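Local coordinates for sporulation inhibitor of replication protein SirA (Bacillus subtilis, PDB 4TPS) that inhibits the initiation of DNA replication during sporulation, binding domain I of the initiator DnaA and so preventing excessive chromosome replication, at residues Q36-T41 with Q46-T51; V30-F35 with K140-L145; E18-H23 with Q56-P61. All coordinates share one frame; numbering follows the deposited sequence.

Contact 1: residues Q36-T41 with Q46-T51; sequences QDYHWT and QQYEMT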
loop_
_atom_site.group_PDB
_atom_site.type_symbol
_atom_site.label_atom_id
_atom_site.label_comp_id
_atom_site.label_asym_id
_atom_site.label_seq_id
_atom_site.Cartn_x
_atom_site.Cartn_y
_atom_site.Cartn_z
ATOM N N GLN A 36 1.575 5.164 -7.624
ATOM C CA GLN A 36 2.153 5.859 -8.763
ATOM C C GLN A 36 3.577 6.359 -8.389
ATOM O O GLN A 36 4.505 6.246 -9.196
ATOM C CB GLN A 36 1.262 6.983 -9.225
ATOM C CG GLN A 36 1.834 7.750 -10.430
ATOM C CD GLN A 36 0.892 8.805 -10.918
ATOM O OE1 GLN A 36 0.634 9.830 -10.246
ATOM N NE2 GLN A 36 0.347 8.562 -12.095
ATOM N N ASP A 37 3.761 6.849 -7.165
ATOM C CA ASP A 37 5.097 7.245 -6.719
ATOM C C ASP A 37 6.086 6.095 -6.761
ATOM O O ASP A 37 7.224 6.270 -7.153
ATOM C CB ASP A 37 5.054 7.783 -5.301
ATOM C CG ASP A 37 4.537 9.194 -5.228
ATOM O OD1 ASP A 37 4.417 9.887 -6.275
ATOM O OD2 ASP A 37 4.253 9.596 -4.073
ATOM N N TYR A 38 5.648 4.917 -6.349
ATOM C CA TYR A 38 6.530 3.733 -6.422
ATOM C C TYR A 38 6.881 3.298 -7.850
ATOM O O TYR A 38 8.029 2.999 -8.155
ATOM C CB TYR A 38 5.842 2.594 -5.697
ATOM C CG TYR A 38 6.604 1.320 -5.629
ATOM C CD1 TYR A 38 7.826 1.272 -4.971
ATOM C CD2 TYR A 38 6.112 0.143 -6.210
ATOM C CE1 TYR A 38 8.547 0.109 -4.893
ATOM C CE2 TYR A 38 6.832 -1.031 -6.124
ATOM C CZ TYR A 38 8.044 -1.029 -5.453
ATOM O OH TYR A 38 8.799 -2.167 -5.308
ATOM N N HIS A 39 5.886 3.285 -8.717
ATOM C CA HIS A 39 6.075 2.781 -10.055
ATOM C C HIS A 39 6.667 3.825 -11.006
ATOM O O HIS A 39 7.298 3.437 -11.987
ATOM C CB HIS A 39 4.765 2.233 -10.604
ATOM C CG HIS A 39 4.399 0.909 -9.996
ATOM N ND1 HIS A 39 5.035 -0.267 -10.324
ATOM C CD2 HIS A 39 3.550 0.595 -9.014
ATOM C CE1 HIS A 39 4.573 -1.248 -9.573
ATOM N NE2 HIS A 39 3.628 -0.753 -8.819
ATOM N N TRP A 40 6.487 5.109 -10.696
ATOM C CA TRP A 40 6.791 6.180 -11.693
ATOM C C TRP A 40 7.514 7.374 -11.217
ATOM O O TRP A 40 8.527 7.728 -11.832
ATOM C CB TRP A 40 5.509 6.701 -12.312
ATOM C CG TRP A 40 5.083 5.793 -13.417
ATOM C CD1 TRP A 40 4.062 4.900 -13.416
ATOM C CD2 TRP A 40 5.730 5.685 -14.659
ATOM N NE1 TRP A 40 4.010 4.238 -14.629
ATOM C CE2 TRP A 40 5.067 4.687 -15.392
ATOM C CE3 TRP A 40 6.837 6.323 -15.210
ATOM C CZ2 TRP A 40 5.450 4.326 -16.652
ATOM C CZ3 TRP A 40 7.211 5.984 -16.467
ATOM C CH2 TRP A 40 6.546 4.956 -17.178
ATOM N N THR A 41 6.976 8.036 -10.163
ATOM C CA THR A 41 7.449 9.379 -9.717
ATOM C C THR A 41 8.953 9.309 -9.459
ATOM O O THR A 41 9.486 8.324 -8.914
ATOM C CB THR A 41 6.681 9.907 -8.468
ATOM O OG1 THR A 41 5.269 9.801 -8.651
ATOM C CG2 THR A 41 6.963 11.346 -8.143
ATOM N N GLN A 46 15.680 7.703 -0.603
ATOM C CA GLN A 46 15.075 7.455 0.712
ATOM C C GLN A 46 13.566 7.514 0.696
ATOM O O GLN A 46 12.922 6.681 1.370
ATOM C CB GLN A 46 15.636 8.387 1.788
ATOM C CG GLN A 46 16.861 7.781 2.460
ATOM C CD GLN A 46 17.662 8.755 3.325
ATOM O OE1 GLN A 46 17.268 9.907 3.549
ATOM N NE2 GLN A 46 18.798 8.285 3.824
ATOM N N GLN A 47 12.997 8.484 -0.037
ATOM C CA GLN A 47 11.526 8.583 -0.214
ATOM C C GLN A 47 10.984 7.307 -0.913
ATOM O O GLN A 47 9.928 6.749 -0.526
ATOM C CB GLN A 47 11.131 9.848 -1.054
ATOM C CG GLN A 47 11.701 11.187 -0.572
ATOM C CD GLN A 47 11.505 12.387 -1.537
ATOM O OE1 GLN A 47 11.641 12.268 -2.769
ATOM N NE2 GLN A 47 11.224 13.567 -0.958
ATOM N N TYR A 48 11.718 6.848 -1.933
ATOM C CA TYR A 48 11.353 5.625 -2.635
ATOM C C TYR A 48 11.356 4.410 -1.683
ATOM O O TYR A 48 10.423 3.573 -1.689
ATOM C CB TYR A 48 12.356 5.359 -3.772
ATOM C CG TYR A 48 12.125 4.041 -4.517
ATOM C CD1 TYR A 48 11.107 3.919 -5.460
ATOM C CD2 TYR A 48 12.882 2.930 -4.237
ATOM C CE1 TYR A 48 10.884 2.744 -6.128
ATOM C CE2 TYR A 48 12.679 1.745 -4.918
ATOM C CZ TYR A 48 11.658 1.645 -5.847
ATOM O OH TYR A 48 11.432 0.473 -6.534
ATOM N N GLU A 49 12.405 4.293 -0.883
ATOM C CA GLU A 49 12.486 3.130 0.012
ATOM C C GLU A 49 11.341 3.089 1.088
ATOM O O GLU A 49 10.798 2.015 1.398
ATOM C CB GLU A 49 13.848 3.083 0.676
ATOM C CG GLU A 49 14.912 2.625 -0.290
ATOM C CD GLU A 49 16.320 2.898 0.173
ATOM O OE1 GLU A 49 17.206 2.477 -0.604
ATOM O OE2 GLU A 49 16.538 3.520 1.265
ATOM N N MET A 50 10.980 4.272 1.607
ATOM C CA MET A 50 9.860 4.418 2.546
ATOM C C MET A 50 8.572 4.015 1.858
ATOM O O MET A 50 7.712 3.337 2.418
ATOM C CB MET A 50 9.678 5.863 3.019
ATOM C CG MET A 50 10.426 6.216 4.246
ATOM S SD MET A 50 9.724 5.238 5.567
ATOM C CE MET A 50 11.162 4.166 5.715
ATOM N N THR A 51 8.418 4.493 0.633
ATOM C CA THR A 51 7.211 4.203 -0.150
ATOM C C THR A 51 7.072 2.668 -0.390
ATOM O O THR A 51 5.998 2.092 -0.195
ATOM C CB THR A 51 7.221 5.024 -1.464
ATOM O OG1 THR A 51 7.172 6.419 -1.138
ATOM C CG2 THR A 51 6.015 4.635 -2.357
HETATM O O HOH W 1 5.440 8.496 -1.404
HETATM O O HOH W 2 9.174 0.093 -8.342
#
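Tyr-38 and Tyr-48 carry the aromatic part of this contact. Their rings are nearly parallel, with planes at 13°, but slid so far apart that they barely overlap. Tyr-38 CD1 lies 3.6 Å from Tyr-48 CE1. Tyr-48 OH reaches Tyr-38 CE1 at 3.3 Å. Both side chains have CG anti to the backbone N (chi1 -178° in Tyr-38, 176° in Tyr-48), which brings the outer parts of the rings together. The Tyr-38 carbonyl O lies at the edge of the Tyr-48 ring, 3.5 Å from CE1.

The aliphatic part is smaller. The methyl CG2 of Thr-51 packs on Tyr-38 CB at 3.9 Å, and Asp-37 CB lies nearby.

The polar links across the segments run through two waters. One donates to Asp-37 OD2 and, at 2.7 Å, to Thr-51 OG1. The other donates to Tyr-38 O, bonds to Tyr-48 OH at 2.9 Å, and sits over the centre of the Tyr-38 ring. Within the segments the direct polar bonds are local. Thr-51 OG1 donates to Gln-47 O from above the carbonyl plane, while Thr-51 N reaches that oxygen from the opposite face. Thr-41 OG1 donates to the anti lone pair of Asp-37 OD1. Just beyond them, Tyr-38 OH is hydrogen-bonded to Glu-52 OE2, which ties the two helices directly.

The contact joins the end of helix 28-39 to the start of helix 45-58 by two slid-apart rings, one methyl group and bridging water. The waters supplement direct bonds such as Tyr-38 to Glu-52, in a partly buried packing of consecutive helices joined by a short loop.

Contact 2: residues V30-F35 with K140-L145; sequences VMFELF and KRYGWL
Phe-32 and Tyr-142 form the tight part of this contact, an offset stack with centroids 4.6 Å apart and planes at 24°. Phe-32 CD1 comes within 3.5 Å of Tyr-142 CD2. Phe-32 CB lies almost straight above the centre of the tyrosine ring, a CH-pi contact 3° off the normal. Tyr-142 CG sits between its own backbone N and carbonyl carbon (chi1 63°), and this turns the ring face to the helix. Phe-32 also meets Met-135 and Phe-137. Were Phe-32 replaced by an alanine, the face of Tyr-142 would probably lose its stacking partner and a gap would be likely to open between helix and strand.

A second apolar point joins Met-31 CE to Trp-144 CZ2 at 3.8 Å. The indole NE1 is bonded to Glu-28 on the same helix.

The solvent side is looser. Lys-140 offers only its aliphatic chain, with CG 4.1 Å from Phe-32 CZ. Its NZ stays 6.0 Å from Glu-33 OE1, so the opposite charges do not touch.

Lys-140 has a positive phi and, with Arg-141, faces Asp-136. This is a G1 beta bulge at the turn of the hairpin formed by strands 132-136 and 141-144. The whole is a helix packed through aromatic side chains and one methionine against a hairpin at the edge of the antiparallel sheet.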
loop_
_atom_site.group_PDB
_atom_site.type_symbol
_atom_site.label_atom_id
_atom_site.label_comp_id
_atom_site.label_asym_id
_atom_site.label_seq_id
_atom_site.Cartn_x
_atom_site.Cartn_y
_atom_site.Cartn_z
ATOM N N VAL A 30 -5.523 8.852 -2.896
ATOM C CA VAL A 30 -4.306 8.931 -2.114
ATOM C C VAL A 30 -3.515 7.640 -2.263
ATOM O O VAL A 30 -2.301 7.659 -2.328
ATOM C CB VAL A 30 -4.637 9.165 -0.643
ATOM C CG1 VAL A 30 -3.363 9.176 0.219
ATOM C CG2 VAL A 30 -5.293 10.509 -0.552
ATOM N N MET A 31 -4.216 6.521 -2.350
ATOM C CA MET A 31 -3.545 5.228 -2.563
ATOM C C MET A 31 -3.010 5.176 -3.984
ATOM O O MET A 31 -1.883 4.782 -4.186
ATOM C CB MET A 31 -4.469 4.008 -2.321
ATOM C CG MET A 31 -4.642 3.691 -0.853
ATOM S SD MET A 31 -5.420 2.129 -0.514
ATOM C CE MET A 31 -7.049 2.525 -1.091
ATOM N N PHE A 32 -3.804 5.638 -4.945
ATOM C CA PHE A 32 -3.314 5.724 -6.304
ATOM C C PHE A 32 -1.989 6.503 -6.364
ATOM O O PHE A 32 -1.060 6.040 -6.998
ATOM C CB PHE A 32 -4.361 6.388 -7.199
ATOM C CG PHE A 32 -3.886 6.638 -8.617
ATOM C CD1 PHE A 32 -4.005 5.625 -9.545
ATOM C CD2 PHE A 32 -3.347 7.842 -9.024
ATOM C CE1 PHE A 32 -3.577 5.791 -10.834
ATOM C CE2 PHE A 32 -2.903 8.021 -10.326
ATOM C CZ PHE A 32 -3.078 7.010 -11.259
ATOM N N GLU A 33 -1.924 7.657 -5.668
ATOM C CA GLU A 33 -0.716 8.471 -5.698
ATOM C C GLU A 33 0.497 7.761 -5.062
ATOM O O GLU A 33 1.618 7.856 -5.539
ATOM C CB GLU A 33 -0.968 9.839 -5.051
ATOM C CG GLU A 33 -1.916 10.680 -5.905
ATOM C CD GLU A 33 -2.124 12.099 -5.389
ATOM O OE1 GLU A 33 -3.292 12.455 -5.123
ATOM O OE2 GLU A 33 -1.129 12.855 -5.274
ATOM N N LEU A 34 0.271 7.022 -3.992
ATOM C CA LEU A 34 1.315 6.206 -3.366
ATOM C C LEU A 34 1.880 5.148 -4.331
ATOM O O LEU A 34 3.084 5.034 -4.556
ATOM C CB LEU A 34 0.813 5.544 -2.128
ATOM C CG LEU A 34 1.846 4.699 -1.370
ATOM C CD1 LEU A 34 2.836 5.607 -0.648
ATOM C CD2 LEU A 34 1.181 3.770 -0.373
ATOM N N PHE A 35 0.987 4.402 -4.923
ATOM C CA PHE A 35 1.382 3.412 -5.947
ATOM C C PHE A 35 2.077 4.031 -7.204
ATOM O O PHE A 35 3.083 3.519 -7.689
ATOM C CB PHE A 35 0.216 2.548 -6.340
ATOM C CG PHE A 35 -0.198 1.570 -5.245
ATOM C CD1 PHE A 35 0.576 0.488 -4.934
ATOM C CD2 PHE A 35 -1.366 1.738 -4.525
ATOM C CE1 PHE A 35 0.191 -0.427 -3.954
ATOM C CE2 PHE A 35 -1.737 0.857 -3.523
ATOM C CZ PHE A 35 -0.955 -0.239 -3.248
ATOM N N LYS A 140 -4.902 7.208 -15.949
ATOM C CA LYS A 140 -5.445 7.725 -14.645
ATOM C C LYS A 140 -6.830 7.085 -14.307
ATOM O O LYS A 140 -7.641 7.665 -13.674
ATOM C CB LYS A 140 -5.497 9.276 -14.610
ATOM C CG LYS A 140 -5.289 9.859 -13.208
ATOM C CD LYS A 140 -5.111 11.405 -13.209
ATOM C CE LYS A 140 -4.098 11.879 -12.194
ATOM N NZ LYS A 140 -4.859 12.181 -10.957
ATOM N N ARG A 141 -7.043 5.856 -14.762
ATOM C CA ARG A 141 -8.226 5.068 -14.471
ATOM C C ARG A 141 -7.888 4.138 -13.327
ATOM O O ARG A 141 -6.908 3.423 -13.389
ATOM C CB ARG A 141 -8.667 4.216 -15.677
ATOM C CG ARG A 141 -9.095 5.033 -16.858
ATOM C CD ARG A 141 -9.599 4.228 -18.024
ATOM N NE ARG A 141 -10.577 3.178 -17.688
ATOM C CZ ARG A 141 -10.345 1.855 -17.775
ATOM N NH1 ARG A 141 -9.143 1.349 -18.220
ATOM N NH2 ARG A 141 -11.334 1.006 -17.435
ATOM N N TYR A 142 -8.668 4.168 -12.263
ATOM C CA TYR A 142 -8.397 3.300 -11.128
ATOM C C TYR A 142 -9.657 3.054 -10.338
ATOM O O TYR A 142 -10.592 3.845 -10.365
ATOM C CB TYR A 142 -7.293 3.855 -10.219
ATOM C CG TYR A 142 -7.602 5.170 -9.546
ATOM C CD1 TYR A 142 -8.254 5.227 -8.319
ATOM C CD2 TYR A 142 -7.371 6.367 -10.206
ATOM C CE1 TYR A 142 -8.574 6.455 -7.745
ATOM C CE2 TYR A 142 -7.703 7.565 -9.655
ATOM C CZ TYR A 142 -8.285 7.606 -8.414
ATOM O OH TYR A 142 -8.625 8.828 -7.835
ATOM N N GLY A 143 -9.675 1.939 -9.623
ATOM C CA GLY A 143 -10.808 1.612 -8.785
ATOM C C GLY A 143 -10.776 0.210 -8.249
ATOM O O GLY A 143 -9.973 -0.615 -8.658
ATOM N N TRP A 144 -11.722 -0.086 -7.358
ATOM C CA TRP A 144 -11.870 -1.415 -6.809
ATOM C C TRP A 144 -12.498 -2.291 -7.883
ATOM O O TRP A 144 -13.339 -1.816 -8.674
ATOM C CB TRP A 144 -12.804 -1.408 -5.581
ATOM C CG TRP A 144 -12.289 -0.561 -4.472
ATOM C CD1 TRP A 144 -12.773 0.663 -4.100
ATOM C CD2 TRP A 144 -11.189 -0.858 -3.587
ATOM N NE1 TRP A 144 -12.048 1.127 -3.030
ATOM C CE2 TRP A 144 -11.063 0.237 -2.715
ATOM C CE3 TRP A 144 -10.319 -1.947 -3.446
ATOM C CZ2 TRP A 144 -10.089 0.295 -1.717
ATOM C CZ3 TRP A 144 -9.318 -1.907 -2.481
ATOM C CH2 TRP A 144 -9.221 -0.797 -1.610
ATOM N N LEU A 145 -12.147 -3.560 -7.845
ATOM C CA LEU A 145 -12.839 -4.560 -8.577
ATOM C C LEU A 145 -14.033 -5.013 -7.728
ATOM O O LEU A 145 -13.904 -5.824 -6.828
ATOM C CB LEU A 145 -11.941 -5.701 -9.027
ATOM C CG LEU A 145 -10.702 -5.268 -9.805
ATOM C CD1 LEU A 145 -9.790 -6.454 -10.161
ATOM C CD2 LEU A 145 -11.116 -4.445 -11.022
#

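Contact 3: residues E18-H23 with Q56-P61; sequences EEFANH and QYITQP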
loop_
_atom_site.group_PDB
_atom_site.type_symbol
_atom_site.label_atom_id
_atom_site.label_comp_id
_atom_site.label_asym_id
_atom_site.label_seq_id
_atom_site.Cartn_x
_atom_site.Cartn_y
_atom_site.Cartn_z
ATOM N N GLU A 18 -7.693 -4.960 4.408
ATOM C CA GLU A 18 -8.953 -4.437 4.900
ATOM C C GLU A 18 -8.841 -3.140 5.720
ATOM O O GLU A 18 -9.587 -2.199 5.516
ATOM C CB GLU A 18 -9.589 -5.540 5.767
ATOM C CG GLU A 18 -10.258 -6.633 4.939
ATOM C CD GLU A 18 -9.394 -7.778 4.405
ATOM O OE1 GLU A 18 -8.156 -7.634 4.321
ATOM O OE2 GLU A 18 -9.988 -8.838 4.030
ATOM N N GLU A 19 -7.846 -3.074 6.606
ATOM C CA GLU A 19 -7.741 -1.921 7.463
ATOM C C GLU A 19 -7.512 -0.648 6.653
ATOM O O GLU A 19 -8.022 0.420 6.959
ATOM C CB GLU A 19 -6.606 -2.176 8.482
ATOM C CG GLU A 19 -6.237 -1.037 9.357
ATOM C CD GLU A 19 -5.158 -1.424 10.361
ATOM O OE1 GLU A 19 -4.216 -2.216 10.009
ATOM O OE2 GLU A 19 -5.247 -0.919 11.514
ATOM N N PHE A 20 -6.655 -0.761 5.640
ATOM C CA PHE A 20 -6.323 0.398 4.792
ATOM C C PHE A 20 -7.392 0.734 3.770
ATOM O O PHE A 20 -7.631 1.917 3.494
ATOM C CB PHE A 20 -4.935 0.158 4.184
ATOM C CG PHE A 20 -3.869 0.284 5.237
ATOM C CD1 PHE A 20 -3.385 1.538 5.567
ATOM C CD2 PHE A 20 -3.430 -0.822 5.939
ATOM C CE1 PHE A 20 -2.459 1.676 6.611
ATOM C CE2 PHE A 20 -2.533 -0.665 6.976
ATOM C CZ PHE A 20 -2.021 0.551 7.265
ATOM N N ALA A 21 -8.041 -0.293 3.257
ATOM C CA ALA A 21 -9.198 -0.078 2.364
ATOM C C ALA A 21 -10.263 0.768 3.061
ATOM O O ALA A 21 -10.809 1.735 2.494
ATOM C CB ALA A 21 -9.744 -1.407 1.860
ATOM N N ASN A 22 -10.570 0.387 4.299
ATOM C CA ASN A 22 -11.511 1.137 5.089
ATOM C C ASN A 22 -11.054 2.561 5.372
ATOM O O ASN A 22 -11.810 3.530 5.213
ATOM C CB ASN A 22 -11.866 0.301 6.315
ATOM C CG ASN A 22 -12.782 -0.869 5.941
ATOM O OD1 ASN A 22 -13.483 -0.823 4.911
ATOM N ND2 ASN A 22 -12.768 -1.926 6.739
ATOM N N HIS A 23 -9.824 2.693 5.818
ATOM C CA HIS A 23 -9.276 4.000 6.144
ATOM C C HIS A 23 -9.327 4.963 4.937
ATOM O O HIS A 23 -9.619 6.115 5.133
ATOM C CB HIS A 23 -7.848 3.869 6.665
ATOM C CG HIS A 23 -7.264 5.142 7.191
ATOM N ND1 HIS A 23 -7.775 5.799 8.294
ATOM C CD2 HIS A 23 -6.204 5.884 6.769
ATOM C CE1 HIS A 23 -7.051 6.877 8.543
ATOM N NE2 HIS A 23 -6.083 6.947 7.645
ATOM N N GLN A 56 4.398 -2.520 0.906
ATOM C CA GLN A 56 4.479 -3.889 1.438
ATOM C C GLN A 56 3.527 -4.077 2.673
ATOM O O GLN A 56 2.850 -5.092 2.824
ATOM C CB GLN A 56 5.949 -4.219 1.800
ATOM C CG GLN A 56 6.863 -4.320 0.548
ATOM C CD GLN A 56 8.388 -4.453 0.813
ATOM O OE1 GLN A 56 8.926 -4.130 1.903
ATOM N NE2 GLN A 56 9.105 -4.916 -0.218
ATOM N N TYR A 57 3.477 -3.068 3.526
ATOM C CA TYR A 57 2.675 -3.098 4.724
ATOM C C TYR A 57 1.177 -3.100 4.476
ATOM O O TYR A 57 0.423 -3.831 5.142
ATOM C CB TYR A 57 3.118 -1.975 5.669
ATOM C CG TYR A 57 2.525 -2.085 7.068
ATOM C CD1 TYR A 57 1.231 -1.665 7.352
ATOM C CD2 TYR A 57 3.261 -2.628 8.103
ATOM C CE1 TYR A 57 0.698 -1.787 8.664
ATOM C CE2 TYR A 57 2.748 -2.740 9.389
ATOM C CZ TYR A 57 1.486 -2.326 9.666
ATOM O OH TYR A 57 0.940 -2.385 10.933
ATOM N N ILE A 58 0.707 -2.319 3.496
ATOM C CA ILE A 58 -0.729 -2.123 3.322
ATOM C C ILE A 58 -1.363 -3.128 2.355
ATOM O O ILE A 58 -2.548 -3.086 2.153
ATOM C CB ILE A 58 -1.077 -0.677 2.864
ATOM C CG1 ILE A 58 -0.623 -0.417 1.405
ATOM C CG2 ILE A 58 -0.446 0.366 3.827
ATOM C CD1 ILE A 58 -1.214 0.884 0.859
ATOM N N THR A 59 -0.552 -3.989 1.763
ATOM C CA THR A 59 -1.032 -4.950 0.806
ATOM C C THR A 59 -0.803 -6.378 1.294
ATOM O O THR A 59 0.038 -6.647 2.186
ATOM C CB THR A 59 -0.361 -4.740 -0.586
ATOM O OG1 THR A 59 1.045 -4.931 -0.514
ATOM C CG2 THR A 59 -0.641 -3.363 -1.135
ATOM N N GLN A 60 -1.534 -7.314 0.678
ATOM C CA GLN A 60 -1.435 -8.749 0.982
ATOM C C GLN A 60 -0.713 -9.451 -0.142
ATOM O O GLN A 60 -0.830 -9.043 -1.303
ATOM C CB GLN A 60 -2.840 -9.371 1.100
ATOM C CG GLN A 60 -3.671 -8.674 2.171
ATOM C CD GLN A 60 -4.897 -9.460 2.592
ATOM O OE1 GLN A 60 -5.366 -10.291 1.883
ATOM N NE2 GLN A 60 -5.382 -9.206 3.797
ATOM N N PRO A 61 -0.025 -10.538 0.176
ATOM C CA PRO A 61 0.542 -11.370 -0.896
ATOM C C PRO A 61 -0.594 -11.902 -1.801
ATOM O O PRO A 61 -1.698 -12.257 -1.318
ATOM C CB PRO A 61 1.229 -12.513 -0.160
ATOM C CG PRO A 61 1.178 -12.216 1.259
ATOM C CD PRO A 61 0.234 -11.082 1.524
#
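Glu-18 opens the short helix 18-23 and bends at chi2 to bring its carboxylate up to the amide of Gln-60. Glu-18 OE1 lies 3.2 Å from Gln-60 NE2, but the angle is too poor for a hydrogen bond. The carboxylate and amide planes are turned 47° apart. This is a polar approach near solvent, not a bond.

Phe-20 comes next on the inner side and carries the contact. Its ring takes the methyl CG2 of Ile-58 over the centre of one face. Ile-58 CG2 lies 3.5 Å from the centroid of the Phe-20 ring, 7° off the normal, a CH-pi contact. In Ile-58, CG2 is anti to the carbonyl carbon, and that branch is the one which meets the ring; CD1 on the other branch packs on Leu-34 and Phe-35 of helix 28-39. The rim of Phe-20 also meets the rim of Tyr-57, with Phe-20 CE2 to Tyr-57 CE1 at 3.8 Å. These two rings are perpendicular, yet neither lies over the face of the other, for Phe-20 CE2 reaches the tyrosine near its plane. Lys-17, just before the helix, makes a cation-pi contact with Tyr-57.

Ala-21 touches Ile-16 of strand 9-16. His-23, at the end of the helix, is hydrogen-bonded through NE2 to an acidic side chain of another protein. Tyr-57 OH also bonds to a polar side chain of that chain, and Phe-20 meets one of its aromatic rings.

Segment 56-61 runs from the last part of helix 45-58 into a short, weakly bonded strand that pairs antiparallel with strand 9-16. The contact thus packs helix 18-23 against a helix-to-strand junction and forms part of a protein-binding surface, consistent with the site for domain I of DnaA.

Contacts 1 and 2 share helix 28-39, and contacts 1 and 3 share helix 45-58. Contact 1 lies farthest out, its centre about 18 Å from that of the chain, and relies partly on waters. Contact 2 is nearest, with about 11 Å between the same centres, and is almost wholly aromatic and apolar, with one charged residue at its margin. Contact 3 stands between them in depth. It pairs a buried ring and methyl with a polar approach, and has the most residues in reach of the other protein. Contacts 2 and 3 meet, as Trp-144 CH2 lies 3.6 Å from Ala-21 CB, and both reach the same sheet. Thr-51 CG2 also touches Leu-34 O, joining contact 1 to contact 2.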